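Local coordinates for protein purine nucleoside phosphorylase (Schistosoma mansoni, PDB 5KO5) that probably catalyses the reversible phosphorolysis of purine nucleosides such as inosine and guanosine, and is seen here as a trimer with cytosine bound, at residues Leu26-Leu37 and Leu108-Leu118; Leu126-Ile134 and Val265-Trp276. One frame throughout, in Å; residues are numbered along the deposited sequence.

Interaction 1 (Leu26-Leu37 and Leu108-Leu118). With CYT (6-aminopyrimidin-2(1H)-one), chain B; EDO (1,2-ethanediol), chain C.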
loop_
_atom_site.group_PDB
_atom_site.type_symbol
_atom_site.label_atom_id
_atom_site.label_comp_id
_atom_site.label_asym_id
_atom_site.label_seq_id
_atom_site.Cartn_x
_atom_site.Cartn_y
_atom_site.Cartn_z
ATOM N N LEU A 26 12.469 -14.460 -33.717
ATOM C CA LEU A 26 12.916 -14.903 -32.400
ATOM C C LEU A 26 13.661 -13.758 -31.730
ATOM O O LEU A 26 14.854 -13.552 -31.997
ATOM C CB LEU A 26 13.816 -16.135 -32.522
ATOM C CG LEU A 26 13.083 -17.408 -32.964
ATOM C CD1 LEU A 26 14.037 -18.587 -33.054
ATOM C CD2 LEU A 26 11.932 -17.717 -32.012
ATOM N N PRO A 27 13.014 -12.991 -30.856
ATOM C CA PRO A 27 13.631 -11.760 -30.353
ATOM C C PRO A 27 14.615 -12.038 -29.228
ATOM O O PRO A 27 14.416 -12.934 -28.404
ATOM C CB PRO A 27 12.429 -10.968 -29.825
ATOM C CG PRO A 27 11.482 -12.046 -29.357
ATOM C CD PRO A 27 11.661 -13.205 -30.311
ATOM N N ASP A 28 15.685 -11.239 -29.197
ATOM C CA ASP A 28 16.658 -11.260 -28.112
ATOM C C ASP A 28 16.452 -10.122 -27.126
ATOM O O ASP A 28 16.946 -10.196 -25.992
ATOM C CB ASP A 28 18.087 -11.148 -28.674
ATOM C CG ASP A 28 18.475 -12.325 -29.554
ATOM O OD1 ASP A 28 18.026 -13.461 -29.291
ATOM O OD2 ASP A 28 19.242 -12.109 -30.514
ATOM N N ILE A 29 15.739 -9.079 -27.535
ATOM C CA ILE A 29 15.589 -7.851 -26.770
ATOM C C ILE A 29 14.114 -7.489 -26.744
ATOM O O ILE A 29 13.415 -7.611 -27.754
ATOM C CB ILE A 29 16.411 -6.720 -27.431
ATOM C CG1 ILE A 29 17.897 -7.061 -27.385
ATOM C CG2 ILE A 29 16.153 -5.397 -26.758
ATOM C CD1 ILE A 29 18.702 -6.403 -28.494
ATOM N N GLY A 30 13.636 -7.057 -25.583
ATOM C CA GLY A 30 12.287 -6.551 -25.434
ATOM C C GLY A 30 12.331 -5.064 -25.149
ATOM O O GLY A 30 13.294 -4.559 -24.566
ATOM N N ILE A 31 11.299 -4.347 -25.589
ATOM C CA ILE A 31 11.217 -2.911 -25.321
ATOM C C ILE A 31 9.809 -2.539 -24.866
ATOM O O ILE A 31 8.805 -3.035 -25.391
ATOM C CB ILE A 31 11.726 -2.014 -26.479
ATOM C CG1 ILE A 31 10.805 -2.066 -27.681
ATOM C CG2 ILE A 31 13.137 -2.406 -26.927
ATOM C CD1 ILE A 31 11.222 -1.109 -28.796
ATOM N N ILE A 32 9.742 -1.657 -23.876
ATOM C CA ILE A 32 8.491 -1.083 -23.397
ATOM C C ILE A 32 8.738 0.412 -23.305
ATOM O O ILE A 32 9.707 0.845 -22.673
ATOM C CB ILE A 32 8.088 -1.668 -22.029
ATOM C CG1 ILE A 32 7.835 -3.179 -22.135
ATOM C CG2 ILE A 32 6.872 -0.955 -21.464
ATOM C CD1 ILE A 32 7.622 -3.872 -20.790
ATOM N N CYS A 33 7.910 1.198 -23.976
ATOM C CA CYS A 33 8.196 2.611 -24.182
ATOM C C CYS A 33 7.207 3.473 -23.413
ATOM O O CYS A 33 6.022 3.133 -23.294
ATOM C CB CYS A 33 8.127 2.962 -25.668
ATOM S SG CYS A 33 9.260 1.995 -26.680
ATOM N N GLY A 34 7.699 4.596 -22.896
ATOM C CA GLY A 34 6.833 5.530 -22.209
ATOM C C GLY A 34 5.909 6.264 -23.165
ATOM O O GLY A 34 6.057 6.225 -24.387
ATOM N N SER A 35 4.917 6.941 -22.586
ATOM C CA SER A 35 3.930 7.651 -23.388
ATOM C C SER A 35 4.605 8.743 -24.206
ATOM O O SER A 35 5.409 9.521 -23.680
ATOM C CB SER A 35 2.867 8.259 -22.475
ATOM O OG SER A 35 3.470 8.975 -21.410
ATOM N N GLY A 36 4.283 8.790 -25.495
ATOM C CA GLY A 36 4.917 9.720 -26.399
ATOM C C GLY A 36 6.326 9.349 -26.804
ATOM O O GLY A 36 6.946 10.094 -27.575
ATOM N N LEU A 37 6.844 8.221 -26.324
ATOM C CA LEU A 37 8.211 7.785 -26.592
ATOM C C LEU A 37 8.233 6.487 -27.389
ATOM O O LEU A 37 9.184 5.709 -27.297
ATOM C CB LEU A 37 8.987 7.608 -25.290
ATOM C CG LEU A 37 8.956 8.801 -24.341
ATOM C CD1 LEU A 37 9.733 8.466 -23.075
ATOM C CD2 LEU A 37 9.531 10.024 -25.031
ATOM N N LEU A 108 9.926 -16.305 -25.455
ATOM C CA LEU A 108 10.322 -16.008 -26.828
ATOM C C LEU A 108 11.827 -15.891 -26.991
ATOM O O LEU A 108 12.310 -15.911 -28.131
ATOM C CB LEU A 108 9.665 -14.715 -27.319
ATOM C CG LEU A 108 8.149 -14.742 -27.525
ATOM C CD1 LEU A 108 7.619 -13.340 -27.798
ATOM C CD2 LEU A 108 7.760 -15.713 -28.638
ATOM N N GLY A 109 12.571 -15.774 -25.897
ATOM C CA GLY A 109 14.013 -15.682 -25.942
ATOM C C GLY A 109 14.600 -14.358 -25.492
ATOM O O GLY A 109 15.819 -14.174 -25.619
ATOM N N VAL A 110 13.783 -13.430 -24.983
ATOM C CA VAL A 110 14.291 -12.125 -24.579
ATOM C C VAL A 110 15.268 -12.283 -23.426
ATOM O O VAL A 110 14.974 -12.949 -22.426
ATOM C CB VAL A 110 13.131 -11.186 -24.216
ATOM C CG1 VAL A 110 13.640 -9.950 -23.467
ATOM C CG2 VAL A 110 12.374 -10.786 -25.479
ATOM N N ARG A 111 16.449 -11.674 -23.572
ATOM C CA ARG A 111 17.441 -11.641 -22.509
ATOM C C ARG A 111 17.642 -10.264 -21.902
ATOM O O ARG A 111 18.137 -10.176 -20.774
ATOM C CB ARG A 111 18.796 -12.146 -23.025
ATOM C CG ARG A 111 18.821 -13.630 -23.356
ATOM C CD ARG A 111 20.237 -14.090 -23.676
ATOM N NE ARG A 111 20.765 -13.456 -24.882
ATOM C CZ ARG A 111 20.609 -13.947 -26.107
ATOM N NH1 ARG A 111 19.937 -15.075 -26.289
ATOM N NH2 ARG A 111 21.124 -13.310 -27.152
ATOM N N VAL A 112 17.267 -9.197 -22.610
ATOM C CA VAL A 112 17.424 -7.826 -22.143
ATOM C C VAL A 112 16.128 -7.086 -22.430
ATOM O O VAL A 112 15.606 -7.165 -23.549
ATOM C CB VAL A 112 18.592 -7.127 -22.860
ATOM C CG1 VAL A 112 18.644 -5.646 -22.489
ATOM C CG2 VAL A 112 19.910 -7.822 -22.530
ATOM N N LEU A 113 15.618 -6.380 -21.422
ATOM C CA LEU A 113 14.420 -5.558 -21.535
ATOM C C LEU A 113 14.823 -4.098 -21.362
ATOM O O LEU A 113 15.442 -3.740 -20.354
ATOM C CB LEU A 113 13.406 -5.969 -20.469
ATOM C CG LEU A 113 12.132 -5.127 -20.362
ATOM C CD1 LEU A 113 11.366 -5.087 -21.691
ATOM C CD2 LEU A 113 11.267 -5.701 -19.254
ATOM N N LEU A 114 14.483 -3.269 -22.349
ATOM C CA LEU A 114 14.746 -1.834 -22.323
ATOM C C LEU A 114 13.430 -1.117 -22.066
ATOM O O LEU A 114 12.442 -1.382 -22.757
ATOM C CB LEU A 114 15.303 -1.365 -23.672
ATOM C CG LEU A 114 16.538 -2.109 -24.191
ATOM C CD1 LEU A 114 16.987 -1.556 -25.549
ATOM C CD2 LEU A 114 17.688 -2.072 -23.173
ATOM N N ILE A 115 13.415 -0.205 -21.088
ATOM C CA ILE A 115 12.189 0.466 -20.663
ATOM C C ILE A 115 12.428 1.968 -20.597
ATOM O O ILE A 115 13.452 2.420 -20.077
ATOM C CB ILE A 115 11.748 -0.034 -19.274
ATOM C CG1 ILE A 115 11.646 -1.558 -19.237
ATOM C CG2 ILE A 115 10.411 0.599 -18.883
ATOM C CD1 ILE A 115 11.342 -2.110 -17.845
ATOM N N THR A 116 11.471 2.749 -21.098
ATOM C CA THR A 116 11.470 4.186 -20.860
ATOM C C THR A 116 10.164 4.584 -20.184
ATOM O O THR A 116 9.155 3.881 -20.273
ATOM C CB THR A 116 11.661 5.007 -22.152
ATOM O OG1 THR A 116 10.595 4.718 -23.073
ATOM C CG2 THR A 116 13.002 4.688 -22.804
ATOM N N ASN A 117 10.200 5.715 -19.482
ATOM C CA ASN A 117 9.008 6.245 -18.842
ATOM C C ASN A 117 9.146 7.759 -18.731
ATOM O O ASN A 117 10.226 8.319 -18.930
ATOM C CB ASN A 117 8.742 5.587 -17.473
ATOM C CG ASN A 117 9.826 5.874 -16.444
ATOM O OD1 ASN A 117 10.101 7.027 -16.108
ATOM N ND2 ASN A 117 10.427 4.816 -15.913
ATOM N N LEU A 118 8.026 8.414 -18.438
ATOM C CA LEU A 118 8.007 9.826 -18.076
ATOM C C LEU A 118 7.847 9.915 -16.565
ATOM O O LEU A 118 7.059 9.169 -15.971
ATOM C CB LEU A 118 6.844 10.556 -18.758
ATOM C CG LEU A 118 7.063 11.231 -20.116
ATOM C CD1 LEU A 118 8.092 12.352 -20.032
ATOM C CD2 LEU A 118 7.461 10.232 -21.163
HETATM N N3 CYT B . 4.817 12.313 -12.350
HETATM C C4 CYT B . 5.221 13.339 -13.100
HETATM N N1 CYT B . 4.724 10.962 -14.303
HETATM C C2 CYT B . 4.546 11.112 -12.923
HETATM O O2 CYT B . 4.130 10.162 -12.252
HETATM N N4 CYT B . 5.459 14.500 -12.479
HETATM C C5 CYT B . 5.418 13.203 -14.508
HETATM C C6 CYT B . 5.153 12.010 -15.059
HETATM C C1 EDO C . 5.237 6.182 -17.080
HETATM O O1 EDO C . 4.172 5.884 -16.170
HETATM C C2 EDO C . 4.844 5.880 -18.510
HETATM O O2 EDO C . 5.507 6.813 -19.359
HETATM O O HOH W 1 14.885 -15.683 -29.303
HETATM O O HOH W 2 17.661 -15.255 -27.167
HETATM O O HOH W 3 11.358 5.210 -25.722
#
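Gly-30 is gripped at both ends by the neighbouring strand: its N-H goes to Val-112 O (2.8 Å) and its carbonyl takes the N-H of Leu-114. Ile-32 repeats the pattern two residues on, giving its N-H to Leu-114 O and receiving Thr-116 N, so strands 29-32 and 112-118 run parallel and nearly aligned, their axes 16° apart. Arg-111 N also donates to Asp-28 O, just before the strands begin. At the far end a side chain takes over: Thr-116 OG1 accepts Gly-34 N at 2.9 Å, its hydroxyl set between the backbone N and the carbonyl carbon (chi1 60°), which points it at this N-H just past the end of strand 29-32.

Strand 29-32 also pairs with strand 78-84 on its other edge, and this buried parallel core belongs to the mixed sheet of the phosphorylase superfamily. Branched apolar side chains fill the space between neighbouring strands here: Ile-29 CG2 and Ile-31 CG2 flank Leu-114 on one face, while Leu-113 CD1 lies over Gly-30, whose lack of a side chain makes room for it, and reaches Ile-32 CG1 at 4.0 Å. Beyond the strand, Leu-37 CD1 presses tightly on Leu-118 CD2 (3.5 Å).

At the more exposed end, Asp-28 and Arg-111 lie side by side in a long salt bridge (OD1 to NH2 3.8 Å) with no N-H aimed at the oxygen; Asp-28 OD2 also pairs with Arg-78. Water bridges Asp-28 OD1 to Gly-109 O. Near the pocket, Ser-35 N and Leu-118 N both donate to one oxygen of an ethanediol, probably from the crystallisation liquor, and Leu-118 borders the bound cytosine.

Interaction 2 (Leu126-Ile134 and Val265-Trp276); sequences LKSGDFVLI and VAEKRADLLQMW
Phe-131 reaches from its strand toward the helix and meets four of its side chains. The CZ3 corner of the Trp-276 indole lies over one face of the phenyl ring, toward its rim, 3.6 Å from Phe-131 CG; the two ring planes stand 59° apart, an oblique pairing. Leu-272 CD2 comes to the ring edge, near its plane, at 3.9 Å from CE2 of Phe-131, whereas Leu-273 CD1 and the CD methylene of Arg-269 approach obliquely. With strand and helix axes 12.5 Å apart, a long apolar side chain suits the gap, and the ring offers its face to Trp-276 and its edge to Leu-272. Leu-133 CD2 adds to the packing against Trp-276 CH2.

The one direct hydrogen bond between the segments runs from Arg-269 NE to Gly-129 O over 2.8 Å, almost straight at 176° and in the guanidinium plane. A bend in the arginine chain (chi2 -70°) brings NE back to that carbonyl. Gly-129 follows Ser-128 in a type II turn from Lys-127 to Asp-130, and its positive phi and its closeness to the guanidinium suit a residue without a side chain.

Further out, Asp-130 OD2 accepts Lys-127 N and steadies the turn, while one water joins Asp-130 OD1, Ser-128 O and Arg-269 NH2. Trp-276 is fixed by its NE1 bond to Ala-176 O and an edge-to-face pairing with Phe-185.

Helix 259-283 thus packs on the sheet through an apolar, partly aromatic centre, while one directional bond and a water-mediated link tie the turn to the helix near Arg-269; Asp-130, 5.4 Å from the guanidinium (OD1 to Arg-269 NH2), may favour the arginine's charge through space.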
loop_
_atom_site.group_PDB
_atom_site.type_symbol
_atom_site.label_atom_id
_atom_site.label_comp_id
_atom_site.label_asym_id
_atom_site.label_seq_id
_atom_site.Cartn_x
_atom_site.Cartn_y
_atom_site.Cartn_z
ATOM N N LEU A 126 17.734 17.920 -11.227
ATOM C CA LEU A 126 16.990 17.440 -12.384
ATOM C C LEU A 126 16.103 18.537 -12.962
ATOM O O LEU A 126 15.300 19.144 -12.244
ATOM C CB LEU A 126 16.144 16.227 -11.999
ATOM C CG LEU A 126 16.946 15.005 -11.538
ATOM C CD1 LEU A 126 16.023 13.867 -11.080
ATOM C CD2 LEU A 126 17.898 14.528 -12.637
ATOM N N LYS A 127 16.245 18.773 -14.262
ATOM C CA LYS A 127 15.452 19.731 -15.016
ATOM C C LYS A 127 14.541 18.989 -15.982
ATOM O O LYS A 127 14.822 17.858 -16.392
ATOM C CB LYS A 127 16.336 20.628 -15.889
ATOM C CG LYS A 127 17.311 21.520 -15.181
ATOM C CD LYS A 127 18.004 22.376 -16.232
ATOM C CE LYS A 127 19.234 23.071 -15.686
ATOM N NZ LYS A 127 20.247 22.089 -15.218
ATOM N N SER A 128 13.453 19.651 -16.364
ATOM C CA SER A 128 12.598 19.136 -17.424
ATOM C C SER A 128 13.434 18.840 -18.664
ATOM O O SER A 128 14.259 19.665 -19.081
ATOM C CB SER A 128 11.536 20.187 -17.755
ATOM O OG SER A 128 10.646 19.734 -18.757
ATOM N N GLY A 129 13.230 17.660 -19.247
ATOM C CA GLY A 129 13.988 17.239 -20.404
ATOM C C GLY A 129 15.239 16.436 -20.101
ATOM O O GLY A 129 15.886 15.960 -21.042
ATOM N N ASP A 130 15.605 16.273 -18.831
ATOM C CA ASP A 130 16.748 15.443 -18.480
ATOM C C ASP A 130 16.361 13.968 -18.540
ATOM O O ASP A 130 15.185 13.605 -18.495
ATOM C CB ASP A 130 17.238 15.757 -17.062
ATOM C CG ASP A 130 17.988 17.088 -16.961
ATOM O OD1 ASP A 130 18.321 17.697 -18.002
ATOM O OD2 ASP A 130 18.259 17.524 -15.820
ATOM N N PHE A 131 17.373 13.113 -18.640
ATOM C CA PHE A 131 17.198 11.669 -18.587
ATOM C C PHE A 131 17.830 11.145 -17.306
ATOM O O PHE A 131 18.907 11.600 -16.907
ATOM C CB PHE A 131 17.883 10.979 -19.767
ATOM C CG PHE A 131 17.391 11.428 -21.107
ATOM C CD1 PHE A 131 16.118 11.091 -21.544
ATOM C CD2 PHE A 131 18.210 12.166 -21.945
ATOM C CE1 PHE A 131 15.667 11.502 -22.797
ATOM C CE2 PHE A 131 17.767 12.574 -23.193
ATOM C CZ PHE A 131 16.495 12.240 -23.616
ATOM N N VAL A 132 17.174 10.175 -16.674
ATOM C CA VAL A 132 17.718 9.513 -15.492
ATOM C C VAL A 132 17.849 8.019 -15.766
ATOM O O VAL A 132 16.847 7.334 -16.021
ATOM C CB VAL A 132 16.871 9.785 -14.243
ATOM C CG1 VAL A 132 17.440 9.028 -13.051
ATOM C CG2 VAL A 132 16.832 11.283 -13.960
ATOM N N LEU A 133 19.086 7.521 -15.735
ATOM C CA LEU A 133 19.321 6.083 -15.730
ATOM C C LEU A 133 18.930 5.557 -14.356
ATOM O O LEU A 133 19.502 5.967 -13.343
ATOM C CB LEU A 133 20.795 5.787 -16.009
ATOM C CG LEU A 133 21.377 6.443 -17.261
ATOM C CD1 LEU A 133 22.860 6.130 -17.391
ATOM C CD2 LEU A 133 20.615 6.008 -18.507
ATOM N N ILE A 134 17.947 4.672 -14.307
ATOM C CA ILE A 134 17.455 4.198 -13.019
ATOM C C ILE A 134 18.406 3.145 -12.469
ATOM O O ILE A 134 18.731 2.167 -13.150
ATOM C CB ILE A 134 16.023 3.668 -13.150
ATOM C CG1 ILE A 134 15.110 4.816 -13.571
ATOM C CG2 ILE A 134 15.554 3.062 -11.808
ATOM C CD1 ILE A 134 13.732 4.370 -13.996
ATOM N N VAL A 265 6.956 17.529 -23.235
ATOM C CA VAL A 265 8.356 17.198 -22.982
ATOM C C VAL A 265 8.742 15.923 -23.721
ATOM O O VAL A 265 9.821 15.841 -24.320
ATOM C CB VAL A 265 8.640 17.111 -21.469
ATOM C CG1 VAL A 265 10.096 16.727 -21.232
ATOM C CG2 VAL A 265 8.340 18.445 -20.813
ATOM N N ALA A 266 7.870 14.910 -23.696
ATOM C CA ALA A 266 8.121 13.692 -24.467
ATOM C C ALA A 266 8.350 14.008 -25.940
ATOM O O ALA A 266 9.292 13.501 -26.557
ATOM C CB ALA A 266 6.959 12.710 -24.294
ATOM N N GLU A 267 7.517 14.873 -26.517
ATOM C CA GLU A 267 7.683 15.222 -27.924
ATOM C C GLU A 267 9.013 15.929 -28.166
ATOM O O GLU A 267 9.652 15.726 -29.203
ATOM C CB GLU A 267 6.498 16.071 -28.388
ATOM C CG GLU A 267 6.460 16.351 -29.876
ATOM C CD GLU A 267 6.749 15.123 -30.724
ATOM O OE1 GLU A 267 6.210 14.034 -30.422
ATOM O OE2 GLU A 267 7.522 15.250 -31.697
ATOM N N LYS A 268 9.449 16.753 -27.211
ATOM C CA LYS A 268 10.698 17.494 -27.359
ATOM C C LYS A 268 11.917 16.576 -27.366
ATOM O O LYS A 268 12.918 16.889 -28.029
ATOM C CB LYS A 268 10.818 18.515 -26.227
ATOM C CG LYS A 268 12.119 19.289 -26.214
ATOM C CD LYS A 268 12.174 20.212 -25.014
ATOM C CE LYS A 268 13.557 20.816 -24.837
ATOM N NZ LYS A 268 13.565 21.768 -23.688
ATOM N N ARG A 269 11.865 15.460 -26.636
ATOM C CA ARG A 269 13.004 14.562 -26.505
ATOM C C ARG A 269 12.828 13.250 -27.253
ATOM O O ARG A 269 13.744 12.417 -27.238
ATOM C CB ARG A 269 13.277 14.258 -25.024
ATOM C CG ARG A 269 13.810 15.425 -24.229
ATOM C CD ARG A 269 15.234 15.764 -24.631
ATOM N NE ARG A 269 15.822 16.722 -23.703
ATOM C CZ ARG A 269 16.355 17.881 -24.058
ATOM N NH1 ARG A 269 16.428 18.222 -25.343
ATOM N NH2 ARG A 269 16.855 18.688 -23.134
ATOM N N ALA A 270 11.683 13.040 -27.909
ATOM C CA ALA A 270 11.368 11.737 -28.492
ATOM C C ALA A 270 12.406 11.295 -29.520
ATOM O O ALA A 270 12.815 10.126 -29.537
ATOM C CB ALA A 270 9.980 11.775 -29.136
ATOM N N ASP A 271 12.838 12.208 -30.391
ATOM C CA ASP A 271 13.741 11.812 -31.465
ATOM C C ASP A 271 15.130 11.492 -30.935
ATOM O O ASP A 271 15.775 10.541 -31.400
ATOM C CB ASP A 271 13.767 12.885 -32.549
ATOM C CG ASP A 271 12.447 12.996 -33.263
ATOM O OD1 ASP A 271 12.170 12.137 -34.126
ATOM O OD2 ASP A 271 11.688 13.941 -32.961
ATOM N N LEU A 272 15.604 12.269 -29.959
ATOM C CA LEU A 272 16.889 11.971 -29.335
ATOM C C LEU A 272 16.849 10.632 -28.613
ATOM O O LEU A 272 17.787 9.833 -28.715
ATOM C CB LEU A 272 17.265 13.088 -28.365
ATOM C CG LEU A 272 18.601 12.920 -27.634
ATOM C CD1 LEU A 272 19.765 12.840 -28.620
ATOM C CD2 LEU A 272 18.818 14.035 -26.629
ATOM N N LEU A 273 15.758 10.359 -27.895
ATOM C CA LEU A 273 15.646 9.093 -27.185
ATOM C C LEU A 273 15.583 7.917 -28.153
ATOM O O LEU A 273 16.164 6.858 -27.886
ATOM C CB LEU A 273 14.420 9.134 -26.281
ATOM C CG LEU A 273 14.195 7.920 -25.391
ATOM C CD1 LEU A 273 15.349 7.731 -24.420
ATOM C CD2 LEU A 273 12.887 8.082 -24.637
ATOM N N GLN A 274 14.907 8.088 -29.292
ATOM C CA GLN A 274 14.869 7.018 -30.284
ATOM C C GLN A 274 16.265 6.721 -30.815
ATOM O O GLN A 274 16.668 5.556 -30.932
ATOM C CB GLN A 274 13.945 7.381 -31.445
ATOM C CG GLN A 274 13.917 6.263 -32.483
ATOM C CD GLN A 274 13.577 6.728 -33.885
ATOM O OE1 GLN A 274 13.566 7.924 -34.177
ATOM N NE2 GLN A 274 13.292 5.774 -34.765
ATOM N N MET A 275 17.008 7.771 -31.170
ATOM C CA MET A 275 18.370 7.588 -31.659
ATOM C C MET A 275 19.229 6.902 -30.602
ATOM O O MET A 275 19.994 5.980 -30.908
ATOM C CB MET A 275 18.942 8.959 -32.056
ATOM C CG MET A 275 20.263 8.932 -32.807
ATOM S SD MET A 275 21.673 8.598 -31.737
ATOM C CE MET A 275 21.408 9.780 -30.454
ATOM N N TRP A 276 19.089 7.324 -29.347
ATOM C CA TRP A 276 19.886 6.759 -28.266
ATOM C C TRP A 276 19.606 5.272 -28.111
ATOM O O TRP A 276 20.531 4.449 -28.059
ATOM C CB TRP A 276 19.508 7.491 -26.984
ATOM C CG TRP A 276 20.381 7.263 -25.800
ATOM C CD1 TRP A 276 21.617 6.672 -25.773
ATOM C CD2 TRP A 276 20.105 7.678 -24.464
ATOM N NE1 TRP A 276 22.113 6.677 -24.487
ATOM C CE2 TRP A 276 21.204 7.295 -23.666
ATOM C CE3 TRP A 276 19.023 8.333 -23.859
ATOM C CZ2 TRP A 276 21.251 7.540 -22.292
ATOM C CZ3 TRP A 276 19.072 8.581 -22.500
ATOM C CH2 TRP A 276 20.180 8.185 -21.729
HETATM O O HOH W 4 16.899 19.127 -19.981
HETATM O O HOH W 5 11.904 20.415 -21.605
#

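From the N terminus, Leu-26-Leu-37 supplies a central strand, and interaction 1 closes the first loop when the chain, having built strands 47-51, 69-75 and 78-84 and helix 95-108, returns as Leu-108-Leu-118. Strand 112-121 leads directly to Leu-126-Ile-134, which opens interaction 2; that much longer loop closes only with helix 259-283. The two loops therefore follow in series, neither nesting nor crossing. They meet in space all the same: Leu-37 packs on Leu-273 and Ala-266, and Gly-36 O touches Ala-270. Interaction 1 joins neighbouring strands within the sheet, whereas interaction 2 lays the late helix against another strand of it.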